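Local coordinates for protein CRISPR-associated endoribonuclease Cse3 (Thermus thermophilus, PDB 2Y8Y) that cleaves CRISPR transcripts as an endoribonuclease to yield CRISPR RNA, which it retains after processing, in an adaptive defence against viruses and plasmids, at residues G138-L142 with R183-D188; L10-P14 with P60-L64; K126-L130 with V150-D155. All blocks are in the same frame, centred on the assembly; numbering follows the deposited sequence.

Contact 1: G138-L142 with R183-D188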
loop_
_atom_site.group_PDB
_atom_site.type_symbol
_atom_site.label_atom_id
_atom_site.label_comp_id
_atom_site.label_asym_id
_atom_site.label_seq_id
_atom_site.Cartn_x
_atom_site.Cartn_y
_atom_site.Cartn_z
ATOM N N GLY A 138 -9.303 1.728 13.060
ATOM C CA GLY A 138 -10.455 2.616 12.934
ATOM C C GLY A 138 -11.455 2.263 11.848
ATOM O O GLY A 138 -12.357 3.049 11.568
ATOM N N PHE A 139 -11.295 1.094 11.239
ATOM C CA PHE A 139 -12.221 0.586 10.233
ATOM C C PHE A 139 -12.837 -0.727 10.719
ATOM O O PHE A 139 -12.483 -1.234 11.783
ATOM C CB PHE A 139 -11.462 0.285 8.936
ATOM C CG PHE A 139 -10.902 1.505 8.210
ATOM C CD1 PHE A 139 -11.739 2.328 7.473
ATOM C CD2 PHE A 139 -9.535 1.760 8.200
ATOM C CE1 PHE A 139 -11.230 3.405 6.768
ATOM C CE2 PHE A 139 -9.022 2.835 7.484
ATOM C CZ PHE A 139 -9.875 3.646 6.770
ATOM N N ARG A 140 -13.724 -1.309 9.928
ATOM C CA ARG A 140 -14.206 -2.668 10.200
ATOM C C ARG A 140 -14.671 -3.272 8.888
ATOM O O ARG A 140 -15.367 -2.616 8.129
ATOM C CB ARG A 140 -15.361 -2.659 11.215
ATOM C CG ARG A 140 -15.746 -4.049 11.743
ATOM C CD ARG A 140 -16.843 -3.991 12.812
ATOM N NE ARG A 140 -16.520 -3.076 13.909
ATOM C CZ ARG A 140 -17.276 -2.040 14.258
ATOM N NH1 ARG A 140 -18.395 -1.796 13.593
ATOM N NH2 ARG A 140 -16.914 -1.252 15.260
ATOM N N LEU A 141 -14.313 -4.524 8.608
ATOM C CA LEU A 141 -14.882 -5.171 7.424
ATOM C C LEU A 141 -16.404 -5.227 7.500
ATOM O O LEU A 141 -16.984 -5.405 8.579
ATOM C CB LEU A 141 -14.370 -6.600 7.288
ATOM C CG LEU A 141 -13.005 -6.856 6.696
ATOM C CD1 LEU A 141 -12.801 -8.372 6.577
ATOM C CD2 LEU A 141 -12.894 -6.179 5.344
ATOM N N LEU A 142 -17.064 -5.101 6.356
ATOM C CA LEU A 142 -18.504 -5.318 6.298
ATOM C C LEU A 142 -18.762 -6.819 6.269
ATOM O O LEU A 142 -17.903 -7.585 5.843
ATOM C CB LEU A 142 -19.104 -4.682 5.043
ATOM C CG LEU A 142 -19.105 -3.154 4.981
ATOM C CD1 LEU A 142 -19.998 -2.662 3.855
ATOM C CD2 LEU A 142 -19.557 -2.580 6.307
ATOM N N ARG A 183 -15.108 -4.736 1.140
ATOM C CA ARG A 183 -15.867 -3.564 1.570
ATOM C C ARG A 183 -15.727 -3.418 3.076
ATOM O O ARG A 183 -15.752 -4.394 3.830
ATOM C CB ARG A 183 -17.342 -3.685 1.168
ATOM C CG ARG A 183 -17.570 -3.672 -0.325
ATOM C CD ARG A 183 -19.050 -3.782 -0.670
ATOM N NE ARG A 183 -19.822 -2.599 -0.276
ATOM C CZ ARG A 183 -20.862 -2.626 0.554
ATOM N NH1 ARG A 183 -21.257 -3.773 1.088
ATOM N NH2 ARG A 183 -21.507 -1.508 0.849
ATOM N N LEU A 184 -15.559 -2.182 3.507
ATOM C CA LEU A 184 -15.392 -1.888 4.920
ATOM C C LEU A 184 -16.219 -0.678 5.323
ATOM O O LEU A 184 -16.836 -0.012 4.482
ATOM C CB LEU A 184 -13.913 -1.707 5.275
ATOM C CG LEU A 184 -13.113 -0.639 4.516
ATOM C CD1 LEU A 184 -13.590 0.769 4.860
ATOM C CD2 LEU A 184 -11.629 -0.771 4.822
ATOM N N GLU A 185 -16.259 -0.409 6.621
ATOM C CA GLU A 185 -16.858 0.826 7.109
ATOM C C GLU A 185 -15.882 1.570 8.007
ATOM O O GLU A 185 -15.010 0.965 8.648
ATOM C CB GLU A 185 -18.177 0.565 7.839
ATOM C CG GLU A 185 -18.055 -0.308 9.066
ATOM C CD GLU A 185 -19.365 -0.406 9.837
ATOM O OE1 GLU A 185 -20.177 0.540 9.763
ATOM O OE2 GLU A 185 -19.571 -1.423 10.524
ATOM N N VAL A 186 -16.039 2.888 8.046
ATOM C CA VAL A 186 -15.293 3.748 8.953
ATOM C C VAL A 186 -15.924 3.660 10.337
ATOM O O VAL A 186 -17.139 3.814 10.491
ATOM C CB VAL A 186 -15.359 5.200 8.471
ATOM C CG1 VAL A 186 -14.663 6.145 9.463
ATOM C CG2 VAL A 186 -14.763 5.302 7.091
ATOM N N VAL A 187 -15.102 3.390 11.345
ATOM C CA VAL A 187 -15.592 3.323 12.716
ATOM C C VAL A 187 -15.183 4.575 13.479
ATOM O O VAL A 187 -16.020 5.260 14.078
ATOM C CB VAL A 187 -15.070 2.034 13.401
ATOM C CG1 VAL A 187 -15.491 1.987 14.870
ATOM C CG2 VAL A 187 -15.601 0.827 12.676
ATOM N N ASP A 188 -13.894 4.895 13.413
ATOM C CA ASP A 188 -13.316 6.049 14.085
ATOM C C ASP A 188 -12.553 6.853 13.032
ATOM O O ASP A 188 -11.466 6.459 12.623
ATOM C CB ASP A 188 -12.368 5.550 15.182
ATOM C CG ASP A 188 -11.620 6.669 15.889
ATOM O OD1 ASP A 188 -11.657 7.822 15.428
ATOM O OD2 ASP A 188 -10.975 6.373 16.917
HETATM O O HOH W 1 -19.055 -4.282 9.785
#

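Contact 2: L10-P14 with P60-L64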
loop_
_atom_site.group_PDB
_atom_site.type_symbol
_atom_site.label_atom_id
_atom_site.label_comp_id
_atom_site.label_asym_id
_atom_site.label_seq_id
_atom_site.Cartn_x
_atom_site.Cartn_y
_atom_site.Cartn_z
ATOM N N LEU A 10 1.534 6.236 -12.170
ATOM C CA LEU A 10 2.607 6.117 -13.151
ATOM C C LEU A 10 2.330 4.931 -14.061
ATOM O O LEU A 10 2.075 3.826 -13.587
ATOM C CB LEU A 10 3.962 5.913 -12.465
ATOM C CG LEU A 10 4.374 6.884 -11.360
ATOM C CD1 LEU A 10 5.611 6.374 -10.636
ATOM C CD2 LEU A 10 4.621 8.288 -11.902
ATOM N N VAL A 11 2.362 5.153 -15.371
ATOM C CA VAL A 11 2.281 4.044 -16.309
ATOM C C VAL A 11 3.680 3.797 -16.849
ATOM O O VAL A 11 4.197 4.571 -17.646
ATOM C CB VAL A 11 1.288 4.318 -17.447
ATOM C CG1 VAL A 11 1.312 3.181 -18.445
ATOM C CG2 VAL A 11 -0.112 4.496 -16.888
ATOM N N LEU A 12 4.313 2.728 -16.382
ATOM C CA LEU A 12 5.705 2.488 -16.738
ATOM C C LEU A 12 5.888 2.000 -18.176
ATOM O O LEU A 12 5.030 1.317 -18.735
ATOM C CB LEU A 12 6.383 1.549 -15.736
ATOM C CG LEU A 12 7.048 2.227 -14.526
ATOM C CD1 LEU A 12 6.067 3.090 -13.745
ATOM C CD2 LEU A 12 7.697 1.199 -13.615
ATOM N N ASN A 13 7.015 2.379 -18.766
ATOM C CA ASN A 13 7.313 2.057 -20.153
ATOM C C ASN A 13 8.182 0.811 -20.258
ATOM O O ASN A 13 9.353 0.834 -19.886
ATOM C CB ASN A 13 8.007 3.250 -20.811
ATOM C CG ASN A 13 8.350 3.002 -22.266
ATOM O OD1 ASN A 13 7.806 2.101 -22.908
ATOM N ND2 ASN A 13 9.263 3.806 -22.794
ATOM N N PRO A 14 7.603 -0.282 -20.774
ATOM C CA PRO A 14 8.291 -1.564 -20.969
ATOM C C PRO A 14 9.567 -1.417 -21.797
ATOM O O PRO A 14 10.476 -2.236 -21.674
ATOM C CB PRO A 14 7.263 -2.395 -21.743
ATOM C CG PRO A 14 5.947 -1.818 -21.353
ATOM C CD PRO A 14 6.191 -0.344 -21.191
ATOM N N PRO A 60 -0.017 -1.374 -20.310
ATOM C CA PRO A 60 1.284 -1.381 -19.629
ATOM C C PRO A 60 1.137 -1.311 -18.109
ATOM O O PRO A 60 0.066 -0.942 -17.617
ATOM C CB PRO A 60 1.977 -0.120 -20.173
ATOM C CG PRO A 60 0.887 0.691 -20.817
ATOM C CD PRO A 60 -0.104 -0.304 -21.314
ATOM N N PRO A 61 2.203 -1.667 -17.372
ATOM C CA PRO A 61 2.192 -1.722 -15.906
ATOM C C PRO A 61 1.818 -0.386 -15.270
ATOM O O PRO A 61 2.301 0.665 -15.703
ATOM C CB PRO A 61 3.644 -2.065 -15.555
ATOM C CG PRO A 61 4.217 -2.662 -16.787
ATOM C CD PRO A 61 3.531 -1.980 -17.924
ATOM N N VAL A 62 0.967 -0.442 -14.250
ATOM C CA VAL A 62 0.553 0.740 -13.511
ATOM C C VAL A 62 1.058 0.710 -12.075
ATOM O O VAL A 62 0.834 -0.255 -11.343
ATOM C CB VAL A 62 -0.976 0.886 -13.490
ATOM C CG1 VAL A 62 -1.363 2.093 -12.688
ATOM C CG2 VAL A 62 -1.522 0.998 -14.916
ATOM N N VAL A 63 1.730 1.778 -11.660
ATOM C CA VAL A 63 2.145 1.917 -10.270
ATOM C C VAL A 63 1.394 3.083 -9.657
ATOM O O VAL A 63 1.434 4.199 -10.176
ATOM C CB VAL A 63 3.657 2.160 -10.142
ATOM C CG1 VAL A 63 4.062 2.396 -8.688
ATOM C CG2 VAL A 63 4.422 0.997 -10.733
ATOM N N LEU A 64 0.696 2.822 -8.558
ATOM C CA LEU A 64 0.018 3.866 -7.802
ATOM C C LEU A 64 0.881 4.257 -6.618
ATOM O O LEU A 64 1.286 3.399 -5.830
ATOM C CB LEU A 64 -1.347 3.383 -7.310
ATOM C CG LEU A 64 -2.441 3.231 -8.370
ATOM C CD1 LEU A 64 -1.954 2.421 -9.539
ATOM C CD2 LEU A 64 -3.689 2.603 -7.776
#

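Contact 3: K126-L130 with V150-D155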
loop_
_atom_site.group_PDB
_atom_site.type_symbol
_atom_site.label_atom_id
_atom_site.label_comp_id
_atom_site.label_asym_id
_atom_site.label_seq_id
_atom_site.Cartn_x
_atom_site.Cartn_y
_atom_site.Cartn_z
ATOM N N LYS A 126 -4.732 -15.100 7.447
ATOM C CA LYS A 126 -4.549 -13.875 6.676
ATOM C C LYS A 126 -5.764 -12.952 6.769
ATOM O O LYS A 126 -5.606 -11.746 6.985
ATOM C CB LYS A 126 -4.221 -14.213 5.223
ATOM C CG LYS A 126 -2.845 -14.846 5.081
ATOM C CD LYS A 126 -2.652 -15.614 3.794
ATOM C CE LYS A 126 -1.234 -16.149 3.723
ATOM N NZ LYS A 126 -1.074 -17.117 2.619
ATOM N N VAL A 127 -6.961 -13.526 6.646
ATOM C CA VAL A 127 -8.202 -12.764 6.810
ATOM C C VAL A 127 -8.363 -12.241 8.241
ATOM O O VAL A 127 -8.740 -11.085 8.444
ATOM C CB VAL A 127 -9.428 -13.582 6.382
ATOM C CG1 VAL A 127 -10.712 -12.852 6.763
ATOM C CG2 VAL A 127 -9.386 -13.812 4.876
ATOM N N ALA A 128 -8.051 -13.067 9.235
ATOM C CA ALA A 128 -8.140 -12.624 10.625
ATOM C C ALA A 128 -7.184 -11.464 10.886
ATOM O O ALA A 128 -7.512 -10.518 11.614
ATOM C CB ALA A 128 -7.865 -13.789 11.585
ATOM N N TRP A 129 -5.993 -11.548 10.305
ATOM C CA TRP A 129 -5.016 -10.484 10.423
ATOM C C TRP A 129 -5.598 -9.190 9.844
ATOM O O TRP A 129 -5.550 -8.133 10.483
ATOM C CB TRP A 129 -3.729 -10.875 9.691
ATOM C CG TRP A 129 -2.646 -9.813 9.693
ATOM C CD1 TRP A 129 -1.689 -9.646 10.647
ATOM C CD2 TRP A 129 -2.398 -8.809 8.699
ATOM N NE1 TRP A 129 -0.860 -8.603 10.318
ATOM C CE2 TRP A 129 -1.271 -8.072 9.118
ATOM C CE3 TRP A 129 -3.029 -8.450 7.497
ATOM C CZ2 TRP A 129 -0.753 -6.999 8.390
ATOM C CZ3 TRP A 129 -2.503 -7.378 6.758
ATOM C CH2 TRP A 129 -1.379 -6.669 7.215
ATOM N N LEU A 130 -6.150 -9.261 8.637
ATOM C CA LEU A 130 -6.732 -8.069 8.016
ATOM C C LEU A 130 -7.816 -7.492 8.924
ATOM O O LEU A 130 -7.867 -6.282 9.139
ATOM C CB LEU A 130 -7.332 -8.415 6.658
ATOM C CG LEU A 130 -8.037 -7.248 5.970
ATOM C CD1 LEU A 130 -7.041 -6.166 5.528
ATOM C CD2 LEU A 130 -8.777 -7.819 4.801
ATOM N N VAL A 150 -14.645 -9.801 2.053
ATOM C CA VAL A 150 -13.278 -9.684 1.584
ATOM C C VAL A 150 -12.926 -10.879 0.715
ATOM O O VAL A 150 -13.378 -11.992 0.967
ATOM C CB VAL A 150 -12.265 -9.561 2.729
ATOM C CG1 VAL A 150 -12.236 -10.836 3.578
ATOM C CG2 VAL A 150 -10.879 -9.231 2.167
ATOM N N GLN A 151 -12.141 -10.616 -0.320
ATOM C CA GLN A 151 -11.609 -11.657 -1.189
ATOM C C GLN A 151 -10.099 -11.561 -1.173
ATOM O O GLN A 151 -9.540 -10.450 -1.087
ATOM C CB GLN A 151 -12.012 -11.440 -2.654
ATOM C CG GLN A 151 -13.449 -11.070 -2.953
ATOM C CD GLN A 151 -13.587 -10.479 -4.353
ATOM O OE1 GLN A 151 -13.516 -9.262 -4.534
ATOM N NE2 GLN A 151 -13.756 -11.343 -5.353
ATOM N N ILE A 152 -9.431 -12.704 -1.306
ATOM C CA ILE A 152 -8.012 -12.712 -1.635
ATOM C C ILE A 152 -7.892 -12.932 -3.141
ATOM O O ILE A 152 -8.223 -13.993 -3.641
ATOM C CB ILE A 152 -7.233 -13.768 -0.834
ATOM C CG1 ILE A 152 -7.260 -13.413 0.654
ATOM C CG2 ILE A 152 -5.790 -13.806 -1.306
ATOM C CD1 ILE A 152 -6.682 -14.486 1.558
ATOM N N LEU A 153 -7.447 -11.895 -3.842
ATOM C CA LEU A 153 -7.361 -11.933 -5.304
ATOM C C LEU A 153 -6.085 -12.586 -5.800
ATOM O O LEU A 153 -6.036 -13.098 -6.916
ATOM C CB LEU A 153 -7.408 -10.516 -5.865
ATOM C CG LEU A 153 -8.638 -9.660 -5.561
ATOM C CD1 LEU A 153 -8.509 -8.325 -6.277
ATOM C CD2 LEU A 153 -9.901 -10.379 -5.972
ATOM N N GLN A 154 -5.046 -12.517 -4.986
ATOM C CA GLN A 154 -3.731 -13.015 -5.366
ATOM C C GLN A 154 -2.977 -13.286 -4.089
ATOM O O GLN A 154 -3.093 -12.547 -3.112
ATOM C CB GLN A 154 -2.971 -11.967 -6.197
ATOM C CG GLN A 154 -1.655 -12.512 -6.765
ATOM C CD GLN A 154 -0.783 -11.443 -7.363
ATOM O OE1 GLN A 154 -0.558 -10.406 -6.754
ATOM N NE2 GLN A 154 -0.290 -11.686 -8.573
ATOM N N ASP A 155 -2.217 -14.368 -4.086
ATOM C CA ASP A 155 -1.365 -14.700 -2.963
ATOM C C ASP A 155 -0.089 -15.229 -3.587
ATOM O O ASP A 155 -0.071 -16.326 -4.176
ATOM C CB ASP A 155 -2.048 -15.744 -2.085
ATOM C CG ASP A 155 -1.367 -15.937 -0.750
ATOM O OD1 ASP A 155 -0.140 -15.769 -0.678
ATOM O OD2 ASP A 155 -2.075 -16.277 0.227
#

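Contact 1: G138-L142 with R183-D188
Two neighbouring strands of the C-terminal ferredoxin-like half meet here, strand 139-144 and strand 173-186, running antiparallel; the axes of the short segments approach to 4.6 Å. Where helix 123-136 ends, Gly138 closes it as the C-prime residue of a Schellman motif; its positive phi of 93° suits glycine, and a CB would also clash with Asp188 O. Its carbonyl then receives two amides from the far strand's exit: Val187 N to Gly138 O is 2.8 Å and Asp188 N to Gly138 O is 3.0 Å. Further along, Arg140 and Glu185 form a hydrogen-bonded pair, Arg140 N to Glu185 O at 2.9 Å and Glu185 N to Arg140 O at 2.8 Å, and the ladder continues with Leu142 N to Arg183 O at 2.9 Å. The faces differ sharply. Phe139 and Val186 lie on the helix side, where Phe139 CD1 also comes within 3.6 Å of Leu184 CD1 and the ring packs on Leu134 and, from helix 189-198, on Ala192 and Leu196. Arg140 and Glu185 share the other face: a salt bridge joins Arg140 NH1 to Glu185 OE2 at 3.3 Å, weak as a hydrogen bond, while Val187 CG2 lies over the guanidinium. A water bridges Leu141 O (2.6 Å) and Glu185 OE2 (3.0 Å). Asp188 is the N-cap of the next helix, and its OD2 pairs with Arg191. Short main-chain bonds thus set the register and link one helix's end to the next one's start, while the surface charge pair is long and its hydrogen bond weak.

Contact 2: L10-P14 with P60-L64
Where strand 5-12 runs out beside the start of strand 62-67, the two strands lie antiparallel, and the axes of the short segments approach to 4.8 Å. Leu10 and Val63 set the register as a hydrogen-bonded pair: Leu10 N to Val63 O is 2.9 Å and Val63 N to Leu10 O is 2.8 Å. One further bond, Leu12 N to Pro61 O at 3.0 Å, ends the ladder, since Pro61 has no amide hydrogen to return to Leu12. Shape takes over from there. On one face the branched tips of Val11 and Val62 approach side by side, CG2 of Val11 lying 4.3 Å from CG2 of Val62, and the ring of Pro60 settles against the other methyl of Val11, with Val11 CG1 to Pro60 CG at 3.5 Å. Pro60 also reaches the backbone, its CB 3.7 Å from Leu12 O. At the frayed end Pro14 lies near both other prolines, Pro14 CD 4.3 Å from Pro60 CB and Pro14 CG 4.2 Å from Pro61 CD, so three rings close off the end of this strand pair. The opposite face, with Leu10, Leu12 and Val63, is buried. Leu10 meets Val63 only at the base, CB to CB 4.4 Å, whereas Leu12 leans across diagonally until its CD1 lies 4.0 Å from Val63 CG2. Met29 of helix 26-34 rests on both Leu12 and Val63, and Leu33 of the same helix touches Leu10. Central pairing of the first and third strands, with a helix over one face, fits the 4-1-3-2 antiparallel order of a ferredoxin-like fold, here the N-terminal half.

Contact 3: K126-L130 with V150-D155
A salt bridge, Lys126 NZ to Asp155 OD2 at 2.7 Å, ties the first helix of the C-terminal ferredoxin-like half (123-136) to strand 150-160. The carboxylate is shared: Asp155 OD1 accepts a hydrogen bond from Gln176 on the neighbouring strand, and the ammonium has a second, weak bond to Lys121 O. Leu153 (psi -27°) and Gln154 both bond to Leu179, consistent with a beta bulge, which would account for Asp155 facing the helix after Val150 and Ile152. Beyond the salt bridge the contact is apolar. The helix crosses the strand obliquely, at 123° with 10.3 Å between the axes of the short segments, and meets it through side chains. Val127 straddles two strand residues, its CG2 4.3 Å from Ile152 CD1 and its CG1 4.1 Å from Val150 CG1. One helical turn on from Lys126, Leu130 also packs on Leu103 and Phe180 of the sheet, and its CD2 sits 3.7 Å from Val150 CG2.

In the fold
Contacts 1 and 3 belong to the C-terminal ferredoxin-like half, contact 2 to the N-terminal one, on the other side of the chain's centre from contact 1 with about 30 Å between the two contact centres. Contacts 1 and 3 use consecutive elements, helix 123-136 leading into strand 139-144 and strand 150-160 into 173-186, and they touch where Leu141 CD1 lies 3.9 Å from Val150 CG1. Contacts 1 and 2 are backbone ladders within sheets, but contact 1 carries charges on one face, whereas contact 2 is hydrocarbon and proline. Contact 3 joins helix to sheet by side chains alone. All three are partly buried; contact 3 comes nearest the RNA, about 5 Å between nearest atoms.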